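Local coordinates for putative isocitrate dehydrogenase, NAD-dependent (Methylococcus capsulatus, PDB 6LKY), which catalyses the oxidative decarboxylation of isocitrate to 2-oxoglutarate, probably with NAD+ as electron acceptor and magnesium as metal cofactor, at the interface of chains A and B. Numbering follows the deposited sequence. Chains: chain A/B, Putative isocitrate dehydrogenase, NAD-dependent.

The interface of chains A and B. Residues chain A 71-74; chain B 173, 175-176, 179, 205.
The backbone of A:Thr71 to A:Val73 runs extended and A:Gly74 then turns with a positive phi (82°), its N donating to the carbonyl O of B:Ala175 at 2.9 Å and so tying this loop to one of chain B that follows strand 168-173. This patch of a two-fold dimer interface illustrates how main-chain carbonyls can serve as the docking points between subunits. B:Lys179 uses such a carbonyl with a side chain: its chain runs extended and then bends at the last torsion (chi4 -67°), which brings the side-chain amine NZ to the carbonyl O of A:Pro72 for a 2.7 Å hydrogen bond. The same NZ donates to the carbonyl O of B:Asn176 at 3.1 Å, bridging one acceptor from each chain. A methionine in its place would probably leave both carbonyls without this shared donor and weaken the link between the loops. Beside it, methyl CG2 of A:Thr71, anti to the backbone N, meets CB of B:Asn176 at 3.8 Å, the two side chains crossing at about a right angle. Both residues belong to the NAD-binding site, which the contact thus joins to the dimer interface. A:Val73 sets CG1 against the same CB at 4.0 Å. Within chain B, ring atom ND1 of B:His173 accepts the backbone N-H of B:Ala175 in the ring plane, which is likely to steady the loop. One water links the carbonyl O of A:Gly74 to the carbonyl O of B:Lys179, 2.8 Å from the latter.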
# COMPACT_ATOMS: atom_id res chain seq x y z
N THR A 71 6.30 10.11 -16.10
CA THR A 71 5.02 10.82 -16.10
C THR A 71 5.10 12.03 -15.18
O THR A 71 5.46 11.87 -14.00
CB THR A 71 3.88 9.88 -15.64
OG1 THR A 71 3.82 8.74 -16.51
CG2 THR A 71 2.51 10.61 -15.63
N PRO A 72 4.76 13.23 -15.65
CA PRO A 72 4.83 14.41 -14.77
C PRO A 72 3.76 14.39 -13.68
O PRO A 72 2.66 13.85 -13.86
CB PRO A 72 4.62 15.60 -15.73
CG PRO A 72 4.53 15.02 -17.12
CD PRO A 72 4.31 13.54 -17.01
N VAL A 73 4.11 14.98 -12.55
CA VAL A 73 3.28 15.01 -11.35
C VAL A 73 2.50 16.32 -11.30
O VAL A 73 3.05 17.40 -11.56
CB VAL A 73 4.14 14.83 -10.08
CG1 VAL A 73 4.89 13.51 -10.15
CG2 VAL A 73 5.12 15.97 -9.94
N GLY A 74 1.20 16.22 -11.02
CA GLY A 74 0.38 17.38 -10.74
C GLY A 74 -0.14 18.08 -11.98
O GLY A 74 -0.92 19.04 -11.85
N HIS B 173 1.95 10.69 -2.11
CA HIS B 173 0.92 11.07 -3.07
C HIS B 173 0.97 10.14 -4.27
O HIS B 173 1.90 9.35 -4.43
CB HIS B 173 1.13 12.51 -3.52
CG HIS B 173 2.42 12.70 -4.25
ND1 HIS B 173 2.54 12.48 -5.61
CD2 HIS B 173 3.67 13.00 -3.80
CE1 HIS B 173 3.80 12.69 -5.98
NE2 HIS B 173 4.50 12.99 -4.90
N ALA B 175 0.42 11.81 -7.54
CA ALA B 175 0.03 12.96 -8.33
C ALA B 175 0.42 12.84 -9.80
O ALA B 175 -0.02 13.65 -10.61
CB ALA B 175 0.63 14.24 -7.73
N ASN B 176 1.21 11.83 -10.17
CA ASN B 176 1.43 11.61 -11.59
C ASN B 176 0.18 11.06 -12.27
O ASN B 176 -0.09 11.42 -13.42
CB ASN B 176 2.63 10.66 -11.81
CG ASN B 176 2.53 9.37 -11.00
OD1 ASN B 176 1.74 9.24 -10.07
ND2 ASN B 176 3.36 8.40 -11.36
N LYS B 179 -3.82 13.58 -11.05
CA LYS B 179 -3.25 14.91 -11.20
C LYS B 179 -4.04 15.96 -10.45
O LYS B 179 -3.48 16.98 -10.04
CB LYS B 179 -3.14 15.26 -12.69
CG LYS B 179 -2.11 14.40 -13.44
CD LYS B 179 -2.01 14.80 -14.90
CE LYS B 179 -1.11 13.85 -15.68
NZ LYS B 179 0.32 13.94 -15.24
N ILE B 205 6.03 9.23 -4.33
CA ILE B 205 4.90 8.53 -4.93
C ILE B 205 4.62 7.26 -4.14
O ILE B 205 5.55 6.53 -3.76
CB ILE B 205 5.17 8.26 -6.42
CG1 ILE B 205 5.44 9.60 -7.13
CG2 ILE B 205 3.99 7.54 -7.09
CD1 ILE B 205 5.86 9.48 -8.61
O HOH W 1 -2.46 19.58 -9.49